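PDB 1VL6: malate oxidoreductase from Thermotoga maritima, which probably catalyses the NAD-dependent oxidative decarboxylation of malate to pyruvate. Local coordinates for residues Val74-Ser79 and Glu141-Pro146; Gly91-Met96 and Ala111-Leu116. One frame throughout, in Å; residues are numbered along the deposited sequence.

Contact 1 of 2, residues Val74-Ser79 and Glu141-Pro146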
ATOM      1  N   VAL A  74      -7.443  -6.577 -17.741  1.00 62.22           N
ATOM      2  CA  VAL A  74      -7.877  -5.531 -18.652  1.00 61.83           C
ATOM      3  C   VAL A  74      -7.178  -5.847 -19.963  1.00 61.61           C
ATOM      4  O   VAL A  74      -5.976  -5.668 -20.105  1.00 60.61           O
ATOM      5  CB  VAL A  74      -7.500  -4.129 -18.157  1.00 62.59           C
ATOM      6  CG1 VAL A  74      -7.968  -3.058 -19.144  1.00 63.70           C
ATOM      7  CG2 VAL A  74      -8.082  -3.879 -16.779  1.00 62.37           C
ATOM      8  N   VAL A  75      -7.954  -6.333 -20.923  1.00 62.25           N
ATOM      9  CA  VAL A  75      -7.398  -6.960 -22.127  1.00 61.86           C
ATOM     10  C   VAL A  75      -7.588  -6.073 -23.358  1.00 61.78           C
ATOM     11  O   VAL A  75      -8.705  -5.741 -23.706  1.00 61.74           O
ATOM     12  CB  VAL A  75      -8.060  -8.330 -22.357  1.00 62.20           C
ATOM     13  CG1 VAL A  75      -7.579  -8.980 -23.655  1.00 63.40           C
ATOM     14  CG2 VAL A  75      -7.791  -9.245 -21.146  1.00 64.38           C
ATOM     15  N   SER A  76      -6.502  -5.697 -24.015  1.00 61.00           N
ATOM     16  CA  SER A  76      -6.634  -4.984 -25.294  1.00 62.83           C
ATOM     17  C   SER A  76      -5.545  -5.395 -26.240  1.00 62.48           C
ATOM     18  O   SER A  76      -4.490  -5.833 -25.793  1.00 63.10           O
ATOM     19  CB  SER A  76      -6.537  -3.467 -25.131  1.00 64.70           C
ATOM     20  OG  SER A  76      -6.955  -2.839 -26.345  1.00 67.48           O
ATOM     21  N   ASP A  77      -5.806  -5.264 -27.539  1.00 61.87           N
ATOM     22  CA  ASP A  77      -4.752  -5.361 -28.561  1.00 60.72           C
ATOM     23  C   ASP A  77      -4.456  -4.008 -29.100  1.00 62.16           C
ATOM     24  O   ASP A  77      -3.599  -3.849 -29.946  1.00 65.01           O
ATOM     25  CB  ASP A  77      -5.161  -6.248 -29.704  1.00 60.18           C
ATOM     26  CG  ASP A  77      -6.267  -5.652 -30.565  1.00 61.41           C
ATOM     27  OD1 ASP A  77      -7.192  -4.996 -30.028  1.00 63.13           O
ATOM     28  OD2 ASP A  77      -6.316  -5.877 -31.795  1.00 61.93           O
ATOM     29  N   GLY A  78      -5.141  -3.003 -28.572  1.00 64.12           N
ATOM     30  CA  GLY A  78      -4.928  -1.610 -28.973  1.00 64.57           C
ATOM     31  C   GLY A  78      -5.452  -1.276 -30.355  1.00 62.62           C
ATOM     32  O   GLY A  78      -4.952  -0.378 -31.018  1.00 62.78           O
ATOM     33  N   SER A  79      -6.451  -2.014 -30.793  1.00 61.46           N
ATOM     34  CA  SER A  79      -7.017  -1.785 -32.110  1.00 61.41           C
ATOM     35  C   SER A  79      -7.968  -0.596 -32.111  1.00 60.39           C
ATOM     36  O   SER A  79      -8.373  -0.132 -33.124  1.00 61.79           O
ATOM     37  CB  SER A  79      -7.686  -3.074 -32.643  1.00 59.78           C
ATOM     38  OG  SER A  79      -8.682  -3.623 -31.784  1.00 62.88           O
ATOM     39  N   GLU A 141     -11.214  -4.152 -23.538  1.00 62.72           N
ATOM     40  CA  GLU A 141     -11.149  -2.717 -23.655  1.00 63.61           C
ATOM     41  C   GLU A 141     -10.419  -2.315 -24.929  1.00 63.85           C
ATOM     42  O   GLU A 141      -9.363  -2.884 -25.250  1.00 65.00           O
ATOM     43  CB  GLU A 141     -10.459  -2.163 -22.419  1.00 63.59           C
ATOM     44  CG  GLU A 141     -10.397  -0.646 -22.372  1.00 75.76           C
ATOM     45  CD  GLU A 141     -11.671   0.036 -21.911  1.00 74.80           C
ATOM     46  OE1 GLU A 141     -12.313  -0.466 -20.990  1.00 75.65           O
ATOM     47  OE2 GLU A 141     -12.003   1.092 -22.478  1.00 84.93           O
ATOM     48  N   ASP A 142     -10.995  -1.366 -25.673  1.00 63.22           N
ATOM     49  CA  ASP A 142     -10.309  -0.706 -26.815  1.00 63.45           C
ATOM     50  C   ASP A 142      -9.885  -1.708 -27.867  1.00 63.80           C
ATOM     51  O   ASP A 142      -8.718  -1.712 -28.349  1.00 63.49           O
ATOM     52  CB  ASP A 142      -9.118   0.164 -26.321  1.00 64.11           C
ATOM     53  CG  ASP A 142      -9.580   1.427 -25.572  1.00 65.35           C
ATOM     54  OD1 ASP A 142     -10.807   1.622 -25.399  1.00 68.75           O
ATOM     55  OD2 ASP A 142      -8.793   2.292 -25.137  1.00 69.68           O
ATOM     56  N   ILE A 143     -10.845  -2.568 -28.200  1.00 63.95           N
ATOM     57  CA  ILE A 143     -10.719  -3.555 -29.287  1.00 63.20           C
ATOM     58  C   ILE A 143     -11.726  -3.168 -30.324  1.00 62.07           C
ATOM     59  O   ILE A 143     -12.917  -3.021 -30.022  1.00 63.29           O
ATOM     60  CB  ILE A 143     -11.020  -4.999 -28.787  1.00 64.91           C
ATOM     61  CG1 ILE A 143      -9.991  -5.417 -27.733  1.00 67.80           C
ATOM     62  CG2 ILE A 143     -11.032  -5.988 -29.939  1.00 64.22           C
ATOM     63  CD1 ILE A 143     -10.390  -6.641 -26.939  1.00 65.15           C
ATOM     64  N   GLY A 144     -11.261  -3.019 -31.557  1.00 62.42           N
ATOM     65  CA  GLY A 144     -12.101  -2.455 -32.618  1.00 60.87           C
ATOM     66  C   GLY A 144     -13.311  -3.260 -33.037  1.00 60.08           C
ATOM     67  O   GLY A 144     -13.350  -4.498 -32.860  1.00 61.31           O
ATOM     68  N   ALA A 145     -14.276  -2.557 -33.624  1.00 59.29           N
ATOM     69  CA  ALA A 145     -15.431  -3.178 -34.269  1.00 60.48           C
ATOM     70  C   ALA A 145     -15.099  -3.393 -35.733  1.00 61.53           C
ATOM     71  O   ALA A 145     -14.225  -2.720 -36.278  1.00 64.87           O
ATOM     72  CB  ALA A 145     -16.670  -2.303 -34.123  1.00 59.92           C
ATOM     73  N   PRO A 146     -15.704  -4.377 -36.383  1.00 61.82           N
ATOM     74  CA  PRO A 146     -16.651  -5.301 -35.813  1.00 61.71           C
ATOM     75  C   PRO A 146     -16.029  -6.568 -35.127  1.00 62.08           C
ATOM     76  O   PRO A 146     -16.773  -7.386 -34.584  1.00 62.58           O
ATOM     77  CB  PRO A 146     -17.432  -5.729 -37.055  1.00 63.50           C
ATOM     78  CG  PRO A 146     -16.403  -5.832 -38.065  1.00 58.80           C
ATOM     79  CD  PRO A 146     -15.426  -4.716 -37.784  1.00 62.91           C
TER

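Contact 2 of 2, residues Gly91-Met96 and Ala111-Leu116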
ATOM      1  N   GLY A  91       0.982   1.518 -27.160  1.00 60.72           N
ATOM      2  CA  GLY A  91       0.257   2.728 -26.954  1.00 59.87           C
ATOM      3  C   GLY A  91      -0.846   2.439 -25.989  1.00 62.33           C
ATOM      4  O   GLY A  91      -1.215   3.310 -25.211  1.00 61.85           O
ATOM      5  N   ALA A  92      -1.393   1.215 -26.042  1.00 62.91           N
ATOM      6  CA  ALA A  92      -2.527   0.894 -25.182  1.00 62.51           C
ATOM      7  C   ALA A  92      -2.101   0.769 -23.730  1.00 61.87           C
ATOM      8  O   ALA A  92      -2.891   1.060 -22.841  1.00 62.68           O
ATOM      9  CB  ALA A  92      -3.240  -0.368 -25.635  1.00 63.06           C
ATOM     10  N   LEU A  93      -0.865   0.356 -23.482  1.00 60.89           N
ATOM     11  CA  LEU A  93      -0.469  -0.030 -22.123  1.00 60.96           C
ATOM     12  C   LEU A  93      -0.699   1.055 -21.070  1.00 60.40           C
ATOM     13  O   LEU A  93      -1.271   0.762 -20.033  1.00 61.45           O
ATOM     14  CB  LEU A  93       0.968  -0.549 -22.068  1.00 59.60           C
ATOM     15  CG  LEU A  93       1.464  -1.004 -20.685  1.00 61.47           C
ATOM     16  CD1 LEU A  93       0.652  -2.151 -20.209  1.00 59.53           C
ATOM     17  CD2 LEU A  93       2.945  -1.400 -20.693  1.00 62.90           C
ATOM     18  N   PRO A  94      -0.279   2.291 -21.297  1.00 61.38           N
ATOM     19  CA  PRO A  94      -0.500   3.322 -20.298  1.00 61.78           C
ATOM     20  C   PRO A  94      -1.994   3.616 -20.115  1.00 61.19           C
ATOM     21  O   PRO A  94      -2.422   4.053 -19.037  1.00 60.80           O
ATOM     22  CB  PRO A  94       0.255   4.514 -20.858  1.00 59.91           C
ATOM     23  CG  PRO A  94       0.302   4.261 -22.268  1.00 60.94           C
ATOM     24  CD  PRO A  94       0.431   2.828 -22.458  1.00 58.38           C
ATOM     25  N   VAL A  95      -2.778   3.340 -21.142  1.00 60.58           N
ATOM     26  CA  VAL A  95      -4.205   3.511 -21.024  1.00 62.39           C
ATOM     27  C   VAL A  95      -4.793   2.387 -20.151  1.00 62.74           C
ATOM     28  O   VAL A  95      -5.576   2.625 -19.235  1.00 62.17           O
ATOM     29  CB  VAL A  95      -4.866   3.611 -22.416  1.00 62.25           C
ATOM     30  CG1 VAL A  95      -6.320   3.883 -22.283  1.00 57.09           C
ATOM     31  CG2 VAL A  95      -4.188   4.730 -23.235  1.00 59.28           C
HETATM   32  N   MSE A  96      -4.374   1.159 -20.395  1.00 63.50           N
HETATM   33  CA  MSE A  96      -4.883   0.063 -19.578  1.00 63.29           C
HETATM   34  C   MSE A  96      -4.391   0.197 -18.115  1.00 63.55           C
HETATM   35  O   MSE A  96      -5.060  -0.212 -17.182  1.00 64.23           O
HETATM   36  CB  MSE A  96      -4.512  -1.275 -20.189  1.00 61.83           C
HETATM   37  CG  MSE A  96      -4.972  -1.494 -21.640  1.00 63.83           C
HETATM   38 SE   MSE A  96      -6.813  -0.880 -21.975  1.00 71.44          SE
HETATM   39  CE  MSE A  96      -6.624   0.028 -23.608  1.00 64.34           C
ATOM     40  N   ALA A 111      -6.883  -4.901 -10.701  1.00 65.94           N
ATOM     41  CA  ALA A 111      -6.926  -5.103 -12.126  1.00 65.37           C
ATOM     42  C   ALA A 111      -5.511  -5.070 -12.725  1.00 66.77           C
ATOM     43  O   ALA A 111      -4.692  -4.296 -12.300  1.00 67.38           O
ATOM     44  CB  ALA A 111      -7.816  -4.036 -12.744  1.00 67.97           C
ATOM     45  N   PHE A 112      -5.252  -5.944 -13.700  0.60 69.66           N
ATOM     46  CA  PHE A 112      -3.932  -6.079 -14.350  0.60 70.58           C
ATOM     47  C   PHE A 112      -4.108  -5.832 -15.862  0.60 68.97           C
ATOM     48  O   PHE A 112      -5.049  -6.331 -16.461  0.60 69.91           O
ATOM     49  CB  PHE A 112      -3.305  -7.473 -14.067  0.60 72.01           C
ATOM     50  CG  PHE A 112      -3.141  -7.765 -12.594  0.60 72.38           C
ATOM     51  CD1 PHE A 112      -4.219  -8.220 -11.838  0.60 73.91           C
ATOM     52  CD2 PHE A 112      -1.930  -7.516 -11.952  0.60 78.58           C
ATOM     53  CE1 PHE A 112      -4.098  -8.432 -10.466  0.60 74.19           C
ATOM     54  CE2 PHE A 112      -1.790  -7.737 -10.578  0.60 74.52           C
ATOM     55  CZ  PHE A 112      -2.880  -8.199  -9.836  0.60 77.11           C
ATOM     56  N   PRO A 113      -3.256  -5.006 -16.460  1.00 66.04           N
ATOM     57  CA  PRO A 113      -3.298  -4.814 -17.890  1.00 64.12           C
ATOM     58  C   PRO A 113      -2.686  -5.955 -18.635  1.00 63.61           C
ATOM     59  O   PRO A 113      -1.560  -6.339 -18.333  1.00 65.15           O
ATOM     60  CB  PRO A 113      -2.445  -3.576 -18.128  1.00 62.55           C
ATOM     61  CG  PRO A 113      -2.125  -3.056 -16.807  1.00 66.06           C
ATOM     62  CD  PRO A 113      -2.276  -4.112 -15.817  1.00 62.76           C
ATOM     63  N   ILE A 114      -3.442  -6.473 -19.605  1.00 63.66           N
ATOM     64  CA  ILE A 114      -2.990  -7.468 -20.500  1.00 63.24           C
ATOM     65  C   ILE A 114      -3.177  -7.000 -21.928  1.00 62.87           C
ATOM     66  O   ILE A 114      -4.258  -7.119 -22.509  1.00 64.71           O
ATOM     67  CB  ILE A 114      -3.708  -8.742 -20.196  1.00 64.33           C
ATOM     68  CG1 ILE A 114      -3.081  -9.342 -18.940  1.00 70.28           C
ATOM     69  CG2 ILE A 114      -3.531  -9.755 -21.340  1.00 62.84           C
ATOM     70  CD1 ILE A 114      -3.970 -10.305 -18.281  1.00 81.16           C
ATOM     71  N   CYS A 115      -2.100  -6.435 -22.455  1.00 61.38           N
ATOM     72  CA  CYS A 115      -2.049  -5.835 -23.744  1.00 59.80           C
ATOM     73  C   CYS A 115      -1.309  -6.786 -24.678  1.00 62.09           C
ATOM     74  O   CYS A 115      -0.094  -7.067 -24.510  1.00 63.73           O
ATOM     75  CB  CYS A 115      -1.292  -4.510 -23.641  1.00 59.67           C
ATOM     76  SG  CYS A 115      -2.226  -3.115 -22.924  1.00 63.06           S
ATOM     77  N   LEU A 116      -2.030  -7.252 -25.691  1.00 62.78           N
ATOM     78  CA  LEU A 116      -1.605  -8.359 -26.527  1.00 61.72           C
ATOM     79  C   LEU A 116      -1.047  -7.881 -27.840  1.00 62.28           C
ATOM     80  O   LEU A 116      -1.627  -6.987 -28.460  1.00 65.10           O
ATOM     81  CB  LEU A 116      -2.800  -9.244 -26.834  1.00 61.10           C
ATOM     82  CG  LEU A 116      -3.457  -9.719 -25.544  1.00 61.03           C
ATOM     83  CD1 LEU A 116      -4.793 -10.408 -25.875  1.00 61.34           C
ATOM     84  CD2 LEU A 116      -2.497 -10.623 -24.757  1.00 61.33           C
TER

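Contact 1 of 2, residues Val74-Ser79 and Glu141-Pro146
At the C-terminal ends of the strands of the parallel sheet in the malic enzyme N-terminal domain, Val75 and Ser76 of strand 71-76 meet Glu141, where the chain leaves the neighbouring strand 137-140. Glu141 N donates to Val75 O (3.0 Å), carrying the pairing one residue past strand 137-140. Beyond it the loops run on together, and side chains take over the pairing. A chi1 of -168° turns Ser76 OG toward the bend that follows, where it accepts a hydrogen bond from Gly78 N at 2.9 Å and closes an ST turn. Its further bond to Glu141 O is doubtful, because that oxygen sits too close to a neighbour in the model. The carboxylates of Glu141 and Asp142 lead away from strand 71-76: Glu141 pairs with Lys99 and lies near Asp166 and Asp167, an acidic cluster consistent with the metal-binding region of malic enzymes. Ser79 fastens the far end. Gly144 N points almost straight at Ser79 OG (2.7 Å, 167°), while the same hydroxyl donates to Asp77 OD1 at 2.7 Å, on the syn side and near the carboxylate plane. The other oxygen of Asp77 forms a salt bridge with Lys147 at the start of helix 147-158, so both its oxygens are engaged. Replacing Ser79 by an alanine removes OG, and Gly144 N would probably lose this acceptor and Asp77 OD1 its hydroxyl donor. Ile143 lies alongside the turn: its side chain crosses that of Asp77 at about a right angle, with CG1 3.6 Å from Asp77 OD1, and ends with CD1 3.8 Å from Val75 O.

Contact 2 of 2, residues Gly91-Met96 and Ala111-Leu116
Met96, a selenomethionine on helix 89-107, meets Pro113 and Cys115 of strand 110-115 in the beta-alpha-beta unit made by strand 71-76, this helix and this strand. The two short segments run nearly antiparallel, 168° between their N-to-C directions, with axes 8.3 Å apart. Met96 CB points at the strand and rests on Pro113 CB at 3.7 Å. With chi1 -56°, CG stands beside the backbone N and comes next to Cys115 SG, 3.4 Å away. Further bends at chi2 and chi3 then carry the chain off the strand: SE packs on Glu141 and CE on Asp142, in the loop that follows strand 137-140. Cys115 SG reaches the helix from the strand, its side chain directed at the helix, and besides Met96 CG it has Leu93 CA at 3.6 Å and Ala92 CB at 4.0 Å. Pro113 presents its ring to the same helix face, CB being the atom that Met96 and Leu93 share. Strand 110-115 is the outermost in its sheet within this chain, and the second subunit lies against it: Ser134 OG of that subunit is hydrogen-bonded to Cys115 N. Leu93 swings CD1 toward the strand, where it lies 4.0 Å from Pro113 CB and 4.1 Å from Cys115 SG.

How the contacts relate
The two contacts share one parallel sheet in the N-terminal domain, their centres about 10 Å apart. Along the chain, contact 2 is nested inside the loop that contact 1 closes: strand 71-76 comes first, then helix 89-107 and strand 110-115, and later the loop after strand 137-140. In the sheet, strand 71-76 lies between 110-115 and 137-140, and probable backbone bonds of 2.7 Å, Val74 O to Ile114 N and Val74 N to Phe112 O, tie the contacts together. Helix 89-107 reaches both contacts through Met96. Strand 71-76 is thus the shared strand that joins the subunit-facing strand 110-115 to the loop bearing Glu141 and Asp142.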